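Local coordinates for hexapeptide transferase family protein (Anaplasma phagocytophilum, PDB 3IXC) that binds magnesium and probably acts as a transferase, as a trimer of left-handed beta-helices of the gamma-carbonic anhydrase-like family, at residues V121-E135 with L139-S153. Residues are numbered along the deposited sequence; the frame is centred on the assembly and turned at random. Where two conformers were deposited one is given.
Sequences VGMGSIVMDRAVMEE and LAAGSLLTRGKIVKS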
loop_
_atom_site.group_PDB
_atom_site.type_symbol
_atom_site.label_atom_id
_atom_site.label_comp_id
_atom_site.label_asym_id
_atom_site.label_seq_id
_atom_site.Cartn_x
_atom_site.Cartn_y
_atom_site.Cartn_z
ATOM N N VAL A 121 -9.905 -7.981 9.612
ATOM C CA VAL A 121 -9.645 -6.605 9.179
ATOM C C VAL A 121 -9.711 -6.564 7.665
ATOM O O VAL A 121 -8.863 -7.147 6.979
ATOM C CB VAL A 121 -8.263 -6.102 9.667
ATOM C CG1 VAL A 121 -8.026 -4.657 9.210
ATOM C CG2 VAL A 121 -8.155 -6.198 11.178
ATOM N N GLY A 122 -10.734 -5.891 7.142
ATOM C CA GLY A 122 -10.947 -5.800 5.701
ATOM C C GLY A 122 -9.768 -5.138 5.009
ATOM O O GLY A 122 -9.111 -4.280 5.586
ATOM N N MET A 123 -9.496 -5.574 3.780
ATOM C CA MET A 123 -8.380 -5.032 3.000
ATOM C C MET A 123 -8.391 -3.505 2.951
ATOM O O MET A 123 -9.458 -2.879 2.904
ATOM C CB MET A 123 -8.402 -5.608 1.586
ATOM C CG MET A 123 -9.637 -5.237 0.765
ATOM S SD MET A 123 -9.638 -6.214 -0.741
ATOM C CE MET A 123 -11.138 -5.713 -1.538
ATOM N N GLY A 124 -7.199 -2.908 2.965
ATOM C CA GLY A 124 -7.080 -1.462 2.812
ATOM C C GLY A 124 -7.508 -0.669 4.034
ATOM O O GLY A 124 -7.815 0.525 3.915
ATOM N N SER A 125 -7.514 -1.318 5.201
ATOM C CA SER A 125 -7.883 -0.643 6.456
ATOM C C SER A 125 -6.667 -0.160 7.235
ATOM O O SER A 125 -5.562 -0.685 7.081
ATOM C CB SER A 125 -8.723 -1.564 7.353
ATOM O OG SER A 125 -9.978 -1.854 6.752
ATOM N N ILE A 126 -6.891 0.845 8.078
ATOM C CA ILE A 126 -5.865 1.420 8.940
ATOM C C ILE A 126 -6.382 1.288 10.360
ATOM O O ILE A 126 -7.519 1.676 10.640
ATOM C CB ILE A 126 -5.618 2.910 8.612
ATOM C CG1 ILE A 126 -5.168 3.081 7.152
ATOM C CG2 ILE A 126 -4.596 3.518 9.590
ATOM C CD1 ILE A 126 -5.058 4.549 6.706
ATOM N N VAL A 127 -5.570 0.708 11.243
ATOM C CA VAL A 127 -5.937 0.566 12.659
ATOM C C VAL A 127 -4.891 1.334 13.457
ATOM O O VAL A 127 -3.696 1.009 13.408
ATOM C CB VAL A 127 -5.994 -0.918 13.099
ATOM C CG1 VAL A 127 -6.444 -1.030 14.555
ATOM C CG2 VAL A 127 -6.964 -1.696 12.200
ATOM N N MET A 128 -5.350 2.344 14.199
ATOM C CA MET A 128 -4.464 3.310 14.862
ATOM C C MET A 128 -4.061 2.871 16.270
ATOM O O MET A 128 -4.637 1.928 16.829
ATOM C CB MET A 128 -5.122 4.700 14.919
ATOM C CG MET A 128 -5.523 5.291 13.564
ATOM S SD MET A 128 -4.172 5.950 12.573
ATOM C CE MET A 128 -3.678 7.365 13.550
ATOM N N ASP A 129 -3.079 3.580 16.832
ATOM C CA ASP A 129 -2.554 3.321 18.174
ATOM C C ASP A 129 -3.666 3.156 19.201
ATOM O O ASP A 129 -4.605 3.951 19.251
ATOM C CB ASP A 129 -1.612 4.458 18.616
ATOM C CG ASP A 129 -0.183 4.309 18.080
ATOM O OD1 ASP A 129 0.145 3.282 17.450
ATOM O OD2 ASP A 129 0.630 5.226 18.314
ATOM N N ARG A 130 -3.552 2.112 20.015
ATOM C CA ARG A 130 -4.457 1.871 21.145
ATOM C C ARG A 130 -5.854 1.378 20.743
ATOM O O ARG A 130 -6.666 1.074 21.613
ATOM C CB ARG A 130 -4.560 3.096 22.082
ATOM C CG ARG A 130 -3.253 3.488 22.763
ATOM C CD ARG A 130 -3.434 4.667 23.725
ATOM N NE ARG A 130 -3.552 5.946 23.022
ATOM C CZ ARG A 130 -4.694 6.592 22.801
ATOM N NH1 ARG A 130 -5.849 6.094 23.229
ATOM N NH2 ARG A 130 -4.679 7.753 22.155
ATOM N N ALA A 131 -6.140 1.280 19.443
ATOM C CA ALA A 131 -7.403 0.670 19.027
ATOM C C ALA A 131 -7.426 -0.809 19.418
ATOM O O ALA A 131 -6.383 -1.459 19.501
ATOM C CB ALA A 131 -7.646 0.850 17.526
ATOM N N VAL A 132 -8.620 -1.324 19.684
ATOM C CA VAL A 132 -8.793 -2.720 20.078
ATOM C C VAL A 132 -9.917 -3.314 19.255
ATOM O O VAL A 132 -10.984 -2.712 19.131
ATOM C CB VAL A 132 -9.152 -2.856 21.586
ATOM C CG1 VAL A 132 -9.475 -4.316 21.945
ATOM C CG2 VAL A 132 -8.022 -2.320 22.463
ATOM N N MET A 133 -9.673 -4.489 18.682
ATOM C CA MET A 133 -10.758 -5.311 18.172
ATOM C C MET A 133 -10.905 -6.505 19.106
ATOM O O MET A 133 -9.951 -7.260 19.325
ATOM C CB MET A 133 -10.494 -5.762 16.732
ATOM C CG MET A 133 -10.547 -4.605 15.742
ATOM S SD MET A 133 -10.330 -5.124 14.037
ATOM C CE MET A 133 -11.855 -6.034 13.766
ATOM N N GLU A 134 -12.087 -6.649 19.697
ATOM C CA GLU A 134 -12.342 -7.798 20.554
ATOM C C GLU A 134 -12.422 -9.070 19.714
ATOM O O GLU A 134 -12.513 -9.015 18.485
ATOM C CB GLU A 134 -13.626 -7.593 21.361
ATOM C CG GLU A 134 -13.520 -6.421 22.345
ATOM C CD GLU A 134 -14.704 -6.331 23.278
ATOM O OE1 GLU A 134 -15.749 -6.974 23.012
ATOM O OE2 GLU A 134 -14.586 -5.605 24.295
ATOM N N GLU A 135 -12.360 -10.220 20.382
ATOM C CA GLU A 135 -12.477 -11.506 19.705
ATOM C C GLU A 135 -13.698 -11.507 18.780
ATOM O O GLU A 135 -14.771 -11.041 19.161
ATOM C CB GLU A 135 -12.578 -12.625 20.755
ATOM C CG GLU A 135 -12.948 -14.009 20.221
ATOM C CD GLU A 135 -14.438 -14.180 19.933
ATOM O OE1 GLU A 135 -15.281 -13.686 20.724
ATOM O OE2 GLU A 135 -14.765 -14.826 18.915
ATOM N N LEU A 139 -13.859 -5.366 10.752
ATOM C CA LEU A 139 -13.767 -4.055 10.152
ATOM C C LEU A 139 -13.965 -4.228 8.646
ATOM O O LEU A 139 -13.314 -5.079 8.027
ATOM C CB LEU A 139 -12.385 -3.479 10.462
ATOM C CG LEU A 139 -12.124 -1.984 10.361
ATOM C CD1 LEU A 139 -13.073 -1.199 11.251
ATOM C CD2 LEU A 139 -10.672 -1.715 10.732
ATOM N N ALA A 140 -14.866 -3.437 8.061
ATOM C CA ALA A 140 -15.093 -3.479 6.612
ATOM C C ALA A 140 -13.845 -3.028 5.864
ATOM O O ALA A 140 -13.032 -2.270 6.408
ATOM C CB ALA A 140 -16.251 -2.585 6.231
ATOM N N ALA A 141 -13.722 -3.464 4.611
ATOM C CA ALA A 141 -12.664 -2.972 3.726
ATOM C C ALA A 141 -12.606 -1.447 3.746
ATOM O O ALA A 141 -13.641 -0.773 3.779
ATOM C CB ALA A 141 -12.885 -3.460 2.308
ATOM N N GLY A 142 -11.387 -0.917 3.745
ATOM C CA GLY A 142 -11.176 0.522 3.600
ATOM C C GLY A 142 -11.514 1.347 4.826
ATOM O O GLY A 142 -11.702 2.559 4.716
ATOM N N SER A 143 -11.584 0.705 5.991
ATOM C CA SER A 143 -11.915 1.423 7.223
ATOM C C SER A 143 -10.708 2.124 7.829
ATOM O O SER A 143 -9.566 1.738 7.576
ATOM C CB SER A 143 -12.470 0.472 8.274
ATOM O OG SER A 143 -13.665 -0.151 7.839
ATOM N N LEU A 144 -10.991 3.151 8.628
ATOM C CA LEU A 144 -9.972 3.853 9.405
ATOM C C LEU A 144 -10.405 3.830 10.866
ATOM O O LEU A 144 -11.248 4.640 11.280
ATOM C CB LEU A 144 -9.815 5.295 8.903
ATOM C CG LEU A 144 -8.976 6.274 9.739
ATOM C CD1 LEU A 144 -7.555 5.769 9.899
ATOM C CD2 LEU A 144 -8.985 7.670 9.134
ATOM N N LEU A 145 -9.857 2.890 11.635
ATOM C CA LEU A 145 -10.216 2.749 13.047
ATOM C C LEU A 145 -9.283 3.619 13.873
ATOM O O LEU A 145 -8.082 3.344 13.963
ATOM C CB LEU A 145 -10.136 1.279 13.489
ATOM C CG LEU A 145 -10.638 0.972 14.912
ATOM C CD1 LEU A 145 -12.116 1.326 15.068
ATOM C CD2 LEU A 145 -10.407 -0.495 15.260
ATOM N N THR A 146 -9.837 4.674 14.464
ATOM C CA THR A 146 -9.018 5.733 15.068
ATOM C C THR A 146 -8.540 5.371 16.476
ATOM O O THR A 146 -8.962 4.352 17.037
ATOM C CB THR A 146 -9.750 7.092 15.040
ATOM O OG1 THR A 146 -10.998 6.982 15.738
ATOM C CG2 THR A 146 -10.021 7.511 13.595
ATOM N N ARG A 147 -7.660 6.208 17.032
ATOM C CA ARG A 147 -6.970 5.859 18.268
ATOM C C ARG A 147 -7.924 5.545 19.423
ATOM O O ARG A 147 -8.869 6.287 19.700
ATOM C CB ARG A 147 -5.941 6.928 18.656
ATOM C CG ARG A 147 -4.680 6.913 17.785
ATOM C CD ARG A 147 -3.613 7.852 18.336
ATOM N NE ARG A 147 -2.370 7.797 17.566
ATOM C CZ ARG A 147 -1.284 8.506 17.854
ATOM N NH1 ARG A 147 -1.284 9.330 18.893
ATOM N NH2 ARG A 147 -0.196 8.398 17.103
ATOM N N GLY A 148 -7.675 4.415 20.074
ATOM C CA GLY A 148 -8.407 4.028 21.278
ATOM C C GLY A 148 -9.806 3.463 21.112
ATOM O O GLY A 148 -10.444 3.113 22.102
ATOM N N LYS A 149 -10.290 3.376 19.875
ATOM C CA LYS A 149 -11.639 2.855 19.626
ATOM C C LYS A 149 -11.679 1.351 19.851
ATOM O O LYS A 149 -10.699 0.658 19.571
ATOM C CB LYS A 149 -12.128 3.212 18.217
ATOM C CG LYS A 149 -12.384 4.708 17.999
ATOM C CD LYS A 149 -13.730 5.135 18.606
ATOM C CE LYS A 149 -13.995 6.629 18.422
ATOM N NZ LYS A 149 -13.419 7.471 19.512
ATOM N N ILE A 150 -12.808 0.868 20.368
ATOM C CA ILE A 150 -12.982 -0.545 20.702
ATOM C C ILE A 150 -14.124 -1.157 19.890
ATOM O O ILE A 150 -15.286 -0.767 20.055
ATOM C CB ILE A 150 -13.289 -0.750 22.214
ATOM C CG1 ILE A 150 -12.472 0.204 23.095
ATOM C CG2 ILE A 150 -13.073 -2.210 22.617
ATOM C CD1 ILE A 150 -11.000 -0.107 23.155
ATOM N N VAL A 151 -13.788 -2.107 19.018
ATOM C CA VAL A 151 -14.791 -2.859 18.255
ATOM C C VAL A 151 -15.149 -4.084 19.099
ATOM O O VAL A 151 -14.292 -4.916 19.388
ATOM C CB VAL A 151 -14.261 -3.298 16.866
ATOM C CG1 VAL A 151 -15.356 -3.995 16.056
ATOM C CG2 VAL A 151 -13.694 -2.092 16.080
ATOM N N LYS A 152 -16.412 -4.190 19.506
ATOM C CA LYS A 152 -16.814 -5.277 20.405
ATOM C C LYS A 152 -17.110 -6.556 19.631
ATOM O O LYS A 152 -17.398 -6.514 18.428
ATOM C CB LYS A 152 -18.010 -4.871 21.261
ATOM C CG LYS A 152 -17.700 -3.756 22.252
ATOM C CD LYS A 152 -18.930 -3.386 23.063
ATOM C CE LYS A 152 -18.615 -2.271 24.045
ATOM N NZ LYS A 152 -19.830 -1.792 24.763
ATOM N N SER A 153 -17.029 -7.688 20.327
ATOM C CA SER A 153 -17.287 -8.995 19.725
ATOM C C SER A 153 -18.619 -9.036 18.995
ATOM O O SER A 153 -19.644 -8.587 19.523
ATOM C CB SER A 153 -17.249 -10.090 20.792
ATOM O OG SER A 153 -15.964 -10.163 21.388
HETATM O O HOH W 1 -1.359 5.658 15.336
#
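V127 and L145 lie side by side on the inward face of two successive coils of a left-handed parallel beta-helix, and the leucine fills a hollow of the coil 121-135. Its CD2 rests 3.8 Å from A131 CB and also touches V127 CG1 and M133 CG; a chi1 of -174° puts the leucine CG beside the carbonyl carbon, with CD2 against the alanine. A second bump, L139 CD2, leans against both S125 CB and V127 CG2, 4.0 Å from the latter. M133 bends at chi3 (69°), bringing CE over L139 N, while its CG sits beside V151 CG2. The outward face repeats this like-on-like layering: L144 CD1 covers I126 CB and I150 CD1 covers V132 CB, each at 3.7 Å.

Backbone hydrogen bonds of parallel-strand type join the coils on each side, and type II turns stack at two corners. At the first corner, S125 OG donates to G122 O within its own coil and accepts from S143 N of the next at 3.1 Å, linking the two turns. At the other the extended R147 runs alongside D129. D129 OD2 lies over one face of the R147 guanidinium, 3.5 Å from R147 NH2, a salt bridge of charge alone; water 1 accepts from D129 N and R147 NE. Beyond V151, E134 OE1 receives S153 N, and S153 OG reaches E135 O at 2.7 Å, in the carbonyl plane on a lone pair.

D129 also touches H111, a magnesium ligand. Between subunits, I126 and M128 pack on M123 of a neighbouring subunit, and L144 on its A141. Strand 109-110 continues the stack beside I126 and V127, whereas W157 of strand 155-159 and A162 of strand 162-167 meet L139 and L145 at the C-terminal end of the beta-helix.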